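MxaA (Stigmatella aurantiaca, PDB 4W4T) is the myxalamid PKS-NRPS protein whose terminal reductase domain, the part crystallised here, probably uses NADPH to release the chain reductively, ultimately as a primary alcohol. Local coordinates at residues D283-V287 / D288-S292; G355-L358 / M359-Q363; Q314-A318 / D319-N323. All blocks are in the same frame, centred on the assembly; numbering follows the deposited sequence.

How the contacts relate
All three contacts are local, each within one unbroken stretch: two at helix starts, one along a helix; they follow in series, with none enclosing or crossing another. Contact 1 comes first, where strand 285-286 at the side of the Rossmann-type parallel sheet runs into helix 287-298. After strand 307-310 a loop leads to contact 3, the start of helix 318-328. Contact 2 is last, along most of helix 352-362, to its C-terminal end region. Contacts 1 and 3 meet: Leu284 CD1 lies 3.7 Å from Val316 CG1, joining the residues that lead into strand 285-286 to those that lead into helix 318-328. Contact 2 stands apart, its centre about 26 Å from that of contact 1 and about 22 Å from that of contact 3.

Contact 1. Residues D283-V287 / D288-S292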
loop_
_atom_site.group_PDB
_atom_site.type_symbol
_atom_site.label_atom_id
_atom_site.label_comp_id
_atom_site.label_asym_id
_atom_site.label_seq_id
_atom_site.Cartn_x
_atom_site.Cartn_y
_atom_site.Cartn_z
ATOM N N ASP A 283 23.917 -3.255 -6.632
ATOM C CA ASP A 283 23.982 -4.636 -7.078
ATOM C C ASP A 283 22.885 -4.970 -8.087
ATOM O O ASP A 283 21.711 -4.705 -7.845
ATOM C CB ASP A 283 23.847 -5.585 -5.896
ATOM C CG ASP A 283 23.986 -7.029 -6.315
ATOM O OD1 ASP A 283 24.999 -7.314 -6.975
ATOM O OD2 ASP A 283 23.105 -7.869 -5.993
ATOM N N LEU A 284 23.276 -5.547 -9.215
ATOM C CA LEU A 284 22.328 -6.137 -10.154
ATOM C C LEU A 284 22.890 -7.481 -10.562
ATOM O O LEU A 284 23.923 -7.552 -11.232
ATOM C CB LEU A 284 22.106 -5.265 -11.387
ATOM C CG LEU A 284 21.233 -4.014 -11.286
ATOM C CD1 LEU A 284 22.029 -2.859 -10.725
ATOM C CD2 LEU A 284 20.732 -3.673 -12.670
ATOM N N THR A 285 22.218 -8.541 -10.135
ATOM C CA THR A 285 22.708 -9.898 -10.331
ATOM C C THR A 285 21.749 -10.678 -11.222
ATOM O O THR A 285 20.682 -11.093 -10.766
ATOM C CB THR A 285 22.853 -10.618 -8.985
ATOM O OG1 THR A 285 23.581 -9.790 -8.067
ATOM C CG2 THR A 285 23.583 -11.933 -9.160
ATOM N N PRO A 286 22.110 -10.862 -12.501
ATOM C CA PRO A 286 21.200 -11.536 -13.433
ATOM C C PRO A 286 20.771 -12.936 -12.964
ATOM O O PRO A 286 21.593 -13.699 -12.457
ATOM C CB PRO A 286 22.024 -11.628 -14.708
ATOM C CG PRO A 286 22.919 -10.402 -14.655
ATOM C CD PRO A 286 23.298 -10.307 -13.191
ATOM N N VAL A 287 19.505 -13.265 -13.177
ATOM C CA VAL A 287 18.941 -14.531 -12.672
ATOM C C VAL A 287 19.650 -15.771 -13.247
ATOM O O VAL A 287 19.737 -16.806 -12.562
ATOM C CB VAL A 287 17.431 -14.617 -12.955
ATOM C CG1 VAL A 287 17.144 -14.763 -14.453
ATOM C CG2 VAL A 287 16.804 -15.769 -12.141
ATOM N N ASP A 288 20.199 -15.672 -14.466
ATOM C CA ASP A 288 20.911 -16.831 -15.027
ATOM C C ASP A 288 22.211 -17.122 -14.267
ATOM O O ASP A 288 22.613 -18.283 -14.142
ATOM C CB ASP A 288 21.187 -16.691 -16.537
ATOM C CG ASP A 288 21.701 -15.303 -16.952
ATOM O OD1 ASP A 288 21.194 -14.291 -16.437
ATOM O OD2 ASP A 288 22.598 -15.250 -17.831
ATOM N N TYR A 289 22.836 -16.102 -13.697
ATOM C CA TYR A 289 23.987 -16.352 -12.837
ATOM C C TYR A 289 23.580 -16.969 -11.492
ATOM O O TYR A 289 24.232 -17.893 -11.011
ATOM C CB TYR A 289 24.777 -15.068 -12.595
ATOM C CG TYR A 289 25.857 -15.232 -11.552
ATOM C CD1 TYR A 289 26.985 -16.022 -11.801
ATOM C CD2 TYR A 289 25.749 -14.610 -10.315
ATOM C CE1 TYR A 289 27.963 -16.173 -10.852
ATOM C CE2 TYR A 289 26.729 -14.744 -9.359
ATOM C CZ TYR A 289 27.831 -15.532 -9.629
ATOM O OH TYR A 289 28.800 -15.675 -8.673
ATOM N N VAL A 290 22.535 -16.425 -10.866
ATOM C CA VAL A 290 22.106 -16.945 -9.575
ATOM C C VAL A 290 21.705 -18.408 -9.702
ATOM O O VAL A 290 22.168 -19.252 -8.928
ATOM C CB VAL A 290 20.936 -16.143 -8.994
ATOM C CG1 VAL A 290 20.541 -16.709 -7.650
ATOM C CG2 VAL A 290 21.332 -14.674 -8.861
ATOM N N SER A 291 20.880 -18.725 -10.694
ATOM C CA SER A 291 20.421 -20.107 -10.823
ATOM C C SER A 291 21.585 -21.036 -11.153
ATOM O O SER A 291 21.682 -22.113 -10.575
ATOM C CB SER A 291 19.312 -20.249 -11.870
ATOM O OG SER A 291 19.730 -19.858 -13.164
ATOM N N SER A 292 22.486 -20.632 -12.050
ATOM C CA SER A 292 23.623 -21.507 -12.369
ATOM C C SER A 292 24.532 -21.696 -11.169
ATOM O O SER A 292 25.028 -22.794 -10.943
ATOM C CB SER A 292 24.443 -20.969 -13.550
ATOM O OG SER A 292 23.734 -21.136 -14.758
#
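Pro286 and Val287 turn their carbonyls into the first turn of the helix that runs through 288-292, so strand and helix join without a linker. Pro286, at the N-cap, accepts twice through O: Val290 N comes in the carbonyl plane at 3.3 Å with an N-H...O angle of 162°, while Tyr289 N, 3.0 Å from the same Pro286 O, stands above that plane. Ser291 N then reaches Val287 O at 2.9 Å, nearly straight. Over this turn the methyl of Thr285 does the side-chain work. CG2 lies anti to the backbone N, which sends it forward over the helix start, where Thr285 CG2 is 3.6 Å from Val290 CG2, in the placing of a hydrophobic staple. The same methyl meets the edge of the Tyr289 ring, with Thr285 CG2 3.6 Å from Tyr289 CD2 in the ring plane. The hydroxyl of Thr285 turns back along the chain and donates to Asp283 OD2. On another side Asp288 folds its carboxylate back, OD1 lying 3.3 Å from Pro286 CB, while OD2 bonds Ser251. Strand 239-248 pairs with 285-286, Tyr289 packs on helix 382-388, and Val287 presses on Phe66 and Leu67, NADPH-binding residues at the start of helix 66-78.

Contact 2. Residues G355-L358 / M359-Q363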
loop_
_atom_site.group_PDB
_atom_site.type_symbol
_atom_site.label_atom_id
_atom_site.label_comp_id
_atom_site.label_asym_id
_atom_site.label_seq_id
_atom_site.Cartn_x
_atom_site.Cartn_y
_atom_site.Cartn_z
ATOM N N GLY A 355 2.000 5.983 -7.215
ATOM C CA GLY A 355 1.607 5.867 -5.821
ATOM C C GLY A 355 1.993 4.515 -5.245
ATOM O O GLY A 355 2.531 4.438 -4.141
ATOM N N ASP A 356 1.734 3.452 -5.999
ATOM C CA ASP A 356 2.097 2.103 -5.566
ATOM C C ASP A 356 3.598 1.993 -5.289
ATOM O O ASP A 356 4.013 1.368 -4.311
ATOM C CB ASP A 356 1.685 1.065 -6.618
ATOM C CG ASP A 356 0.175 0.914 -6.738
ATOM O OD1 ASP A 356 -0.562 1.426 -5.863
ATOM O OD2 ASP A 356 -0.274 0.277 -7.718
ATOM N N LEU A 357 4.404 2.615 -6.151
ATOM C CA LEU A 357 5.855 2.627 -5.996
ATOM C C LEU A 357 6.269 3.419 -4.757
ATOM O O LEU A 357 7.163 3.026 -4.014
ATOM C CB LEU A 357 6.516 3.211 -7.257
ATOM C CG LEU A 357 8.004 3.561 -7.182
ATOM C CD1 LEU A 357 8.841 2.349 -6.813
ATOM C CD2 LEU A 357 8.481 4.160 -8.501
ATOM N N LEU A 358 5.593 4.535 -4.533
ATOM C CA LEU A 358 5.899 5.402 -3.410
ATOM C C LEU A 358 5.750 4.693 -2.058
ATOM O O LEU A 358 6.510 4.959 -1.130
ATOM C CB LEU A 358 4.993 6.628 -3.463
ATOM C CG LEU A 358 5.133 7.697 -2.390
ATOM C CD1 LEU A 358 6.454 8.424 -2.533
ATOM C CD2 LEU A 358 3.973 8.672 -2.504
HETATM N N MSE A 359 4.765 3.801 -1.952
HETATM C CA MSE A 359 4.539 3.053 -0.713
HETATM C C MSE A 359 5.811 2.355 -0.249
HETATM O O MSE A 359 6.185 2.425 0.919
HETATM C CB MSE A 359 3.432 2.011 -0.889
HETATM C CG MSE A 359 2.043 2.584 -1.139
HETATM SE SE MSE A 359 1.657 4.089 0.063
HETATM C CE MSE A 359 2.170 5.541 -1.121
ATOM N N PHE A 360 6.462 1.678 -1.188
ATOM C CA PHE A 360 7.707 0.970 -0.911
ATOM C C PHE A 360 8.812 1.876 -0.339
ATOM O O PHE A 360 9.514 1.485 0.590
ATOM C CB PHE A 360 8.201 0.277 -2.188
ATOM C CG PHE A 360 7.289 -0.823 -2.681
ATOM C CD1 PHE A 360 7.434 -2.128 -2.219
ATOM C CD2 PHE A 360 6.285 -0.558 -3.600
ATOM C CE1 PHE A 360 6.597 -3.140 -2.662
ATOM C CE2 PHE A 360 5.442 -1.566 -4.048
ATOM C CZ PHE A 360 5.601 -2.862 -3.578
ATOM N N LEU A 361 8.958 3.090 -0.861
ATOM C CA LEU A 361 10.110 3.910 -0.491
ATOM C C LEU A 361 9.888 4.800 0.734
ATOM O O LEU A 361 10.846 5.299 1.328
ATOM C CB LEU A 361 10.538 4.777 -1.681
ATOM C CG LEU A 361 10.581 4.079 -3.045
ATOM C CD1 LEU A 361 10.947 5.072 -4.137
ATOM C CD2 LEU A 361 11.544 2.893 -3.039
ATOM N N GLN A 362 8.636 4.996 1.123
ATOM C CA GLN A 362 8.323 5.872 2.247
ATOM C C GLN A 362 8.543 5.269 3.616
ATOM O O GLN A 362 8.572 5.987 4.614
ATOM C CB GLN A 362 6.875 6.310 2.172
ATOM C CG GLN A 362 6.608 7.158 0.997
ATOM C CD GLN A 362 5.311 7.874 1.135
ATOM O OE1 GLN A 362 4.254 7.269 1.332
ATOM N NE2 GLN A 362 5.389 9.185 1.102
ATOM N N GLN A 363 8.656 3.948 3.663
ATOM C CA GLN A 363 8.721 3.217 4.924
ATOM C C GLN A 363 9.829 3.695 5.870
ATOM O O GLN A 363 9.704 3.567 7.090
ATOM C CB GLN A 363 8.895 1.733 4.631
ATOM C CG GLN A 363 7.785 1.176 3.775
ATOM C CD GLN A 363 7.893 -0.317 3.604
ATOM O OE1 GLN A 363 7.151 -1.078 4.220
ATOM N NE2 GLN A 363 8.831 -0.749 2.763
#
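Gln362 lays its side chain across the isobutyl group of Leu358 one helical turn back, its CD 3.5 Å from Leu358 CG. With CG anti to its own carbonyl carbon (chi1 -66°), Gln362 keeps CG over the previous turn, 3.1 Å from Leu358 O. That oxygen accepts from Gln362 N at 3.1 Å and more weakly from Leu361 N. The selenomethionine Met359 bends at its second and third side-chain torsions, folding its terminal methyl back along the helix: Met359 CE lies 3.2 Å from Gly355 O and 3.8 Å from Leu358 CB. The same Gly355 O takes the hydrogen bond of Met359 N. Phe360 turns its edge to the preceding turn, with CD2 3.1 Å from Asp356 O near the ring plane, and touches Leu261 of helix 261-272. Leu361 packs on helix 337-348, while Tyr157 and Pro158 of the second subunit cover Met359, Leu358 and Gln362. Weak three-residue bonds, Phe360 N to Leu357 O and Leu361 N to Leu358 O, are interspersed with the ordinary four-residue ones, a 3-10-like tendency near the helix end, and the Leu358, Met359 and Gln362 side chains form a mostly carbon-lined surface against the second subunit.

Contact 3. Residues Q314-A318 / D319-N323; sequences QFVRA and DEMWN
Arg317, Asp319 and Glu320 form a salt-bridge network at the start of helix 318-328. Arg317 NH1 lies 2.6 Å from Asp319 OD1, and it also gives Asp319 OD2 a weak hydrogen bond. The carboxylate stands almost upright to the guanidinium, the two planes 82° apart, with OD1 over one face rather than meeting the group squarely along its edge. A bend at the third torsion (chi3 -59°) curls the arginine back over the helix start. There CG of Glu320 covers the same face, 3.4 Å from Arg317 NH2, and the longer bridge of Arg317 NH2 to Glu320 OE2 spans 3.6 Å.

Backbone capping follows. Glu320 reaches back extended, and its OE1 takes the N-H of Arg317, the N-cap residue, at 2.8 Å through the anti lone pair, the bond almost perfectly straight. Glu320 is the third residue of the helix, so this is one half of a capping box; the reciprocal bond from an N-cap side chain is absent, since arginine offers no acceptor. The same carboxylate caps the Arg317 amide and lies near its guanidinium. Arg317 O opens the helical pattern by accepting from Met321 N, and weakly from Glu320 N.

An apolar contact spans the cap. Val316 and the selenomethionine Met321 meet as a hydrophobic staple, Val316 CG1 3.9 Å from Met321 CG, their side chains crossing at about a right angle, and Leu282 of the preceding loop also touches Val316. The other methyl of Val316 lies beside the Glu320 carboxylate.

A carbonyl-to-ring contact completes the turn: Ala318 O accepts from Trp322 N while sitting over one face of the indole, 3.2 Å from Trp322 CD1. Ala318 CB flanks the same ring, whose NE1 makes a weak hydrogen bond to Pro276 O.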
loop_
_atom_site.group_PDB
_atom_site.type_symbol
_atom_site.label_atom_id
_atom_site.label_comp_id
_atom_site.label_asym_id
_atom_site.label_seq_id
_atom_site.Cartn_x
_atom_site.Cartn_y
_atom_site.Cartn_z
ATOM N N GLN A 314 30.947 -6.939 -9.426
ATOM C CA GLN A 314 31.167 -5.561 -9.871
ATOM C C GLN A 314 29.935 -4.706 -9.575
ATOM O O GLN A 314 28.860 -4.990 -10.080
ATOM C CB GLN A 314 31.496 -5.533 -11.375
ATOM C CG GLN A 314 31.458 -4.137 -12.052
ATOM C CD GLN A 314 30.410 -4.025 -13.186
ATOM O OE1 GLN A 314 29.530 -4.887 -13.339
ATOM N NE2 GLN A 314 30.506 -2.951 -13.982
ATOM N N PHE A 315 30.068 -3.683 -8.743
ATOM C CA PHE A 315 28.929 -2.790 -8.494
ATOM C C PHE A 315 28.757 -1.814 -9.656
ATOM O O PHE A 315 29.668 -1.620 -10.460
ATOM C CB PHE A 315 29.101 -2.009 -7.179
ATOM C CG PHE A 315 30.195 -0.969 -7.227
ATOM C CD1 PHE A 315 29.945 0.315 -7.702
ATOM C CD2 PHE A 315 31.471 -1.274 -6.797
ATOM C CE1 PHE A 315 30.960 1.267 -7.756
ATOM C CE2 PHE A 315 32.486 -0.326 -6.845
ATOM C CZ PHE A 315 32.228 0.945 -7.319
ATOM N N VAL A 316 27.591 -1.192 -9.740
ATOM C CA VAL A 316 27.396 -0.118 -10.699
ATOM C C VAL A 316 27.004 1.122 -9.895
ATOM O O VAL A 316 26.376 1.005 -8.847
ATOM C CB VAL A 316 26.315 -0.483 -11.763
ATOM C CG1 VAL A 316 24.955 -0.612 -11.124
ATOM C CG2 VAL A 316 26.276 0.554 -12.881
ATOM N N ARG A 317 27.419 2.300 -10.350
ATOM C CA ARG A 317 26.986 3.531 -9.704
ATOM C C ARG A 317 25.692 4.003 -10.351
ATOM O O ARG A 317 25.432 3.688 -11.509
ATOM C CB ARG A 317 28.078 4.600 -9.796
ATOM C CG ARG A 317 29.304 4.236 -8.973
ATOM C CD ARG A 317 30.438 5.214 -9.136
ATOM N NE ARG A 317 30.863 5.319 -10.526
ATOM C CZ ARG A 317 30.563 6.347 -11.308
ATOM N NH1 ARG A 317 29.842 7.340 -10.815
ATOM N NH2 ARG A 317 30.980 6.378 -12.568
ATOM N N ALA A 318 24.873 4.732 -9.600
ATOM C CA ALA A 318 23.609 5.227 -10.135
ATOM C C ALA A 318 23.795 6.056 -11.413
ATOM O O ALA A 318 23.018 5.914 -12.364
ATOM C CB ALA A 318 22.878 6.053 -9.083
ATOM N N ASP A 319 24.802 6.924 -11.454
ATOM C CA ASP A 319 24.929 7.787 -12.629
ATOM C C ASP A 319 25.314 6.975 -13.865
ATOM O O ASP A 319 24.976 7.354 -14.981
ATOM C CB ASP A 319 25.925 8.948 -12.396
ATOM C CG ASP A 319 27.335 8.486 -12.027
ATOM O OD1 ASP A 319 27.696 7.315 -12.254
ATOM O OD2 ASP A 319 28.110 9.322 -11.505
ATOM N N GLU A 320 25.989 5.846 -13.668
ATOM C CA GLU A 320 26.251 4.935 -14.787
ATOM C C GLU A 320 24.938 4.314 -15.275
ATOM O O GLU A 320 24.682 4.222 -16.480
ATOM C CB GLU A 320 27.249 3.839 -14.382
ATOM C CG GLU A 320 28.596 4.364 -13.907
ATOM C CD GLU A 320 29.545 3.258 -13.465
ATOM O OE1 GLU A 320 29.205 2.488 -12.530
ATOM O OE2 GLU A 320 30.640 3.168 -14.057
HETATM N N MSE A 321 24.095 3.900 -14.336
HETATM C CA MSE A 321 22.787 3.371 -14.698
HETATM C C MSE A 321 22.015 4.360 -15.559
HETATM O O MSE A 321 21.456 3.991 -16.578
HETATM C CB MSE A 321 21.972 3.026 -13.450
HETATM C CG MSE A 321 22.311 1.717 -12.817
HETATM SE SE MSE A 321 21.820 0.210 -13.998
HETATM C CE MSE A 321 19.965 0.620 -14.367
ATOM N N TRP A 322 21.968 5.625 -15.155
ATOM C CA TRP A 322 21.193 6.575 -15.935
ATOM C C TRP A 322 21.851 6.785 -17.298
ATOM O O TRP A 322 21.147 6.916 -18.299
ATOM C CB TRP A 322 21.024 7.908 -15.191
ATOM C CG TRP A 322 20.726 7.763 -13.715
ATOM C CD1 TRP A 322 21.261 8.510 -12.704
ATOM C CD2 TRP A 322 19.845 6.814 -13.091
ATOM N NE1 TRP A 322 20.761 8.091 -11.489
ATOM C CE2 TRP A 322 19.900 7.049 -11.697
ATOM C CE3 TRP A 322 19.014 5.794 -13.568
ATOM C CZ2 TRP A 322 19.154 6.297 -10.781
ATOM C CZ3 TRP A 322 18.280 5.047 -12.655
ATOM C CH2 TRP A 322 18.351 5.307 -11.279
ATOM N N ASN A 323 23.182 6.776 -17.350
ATOM C CA ASN A 323 23.868 6.848 -18.645
ATOM C C ASN A 323 23.400 5.714 -19.561
ATOM O O ASN A 323 23.135 5.933 -20.737
ATOM C CB ASN A 323 25.389 6.777 -18.488
ATOM C CG ASN A 323 25.983 8.018 -17.830
ATOM O OD1 ASN A 323 25.372 9.084 -17.805
ATOM N ND2 ASN A 323 27.188 7.877 -17.301
#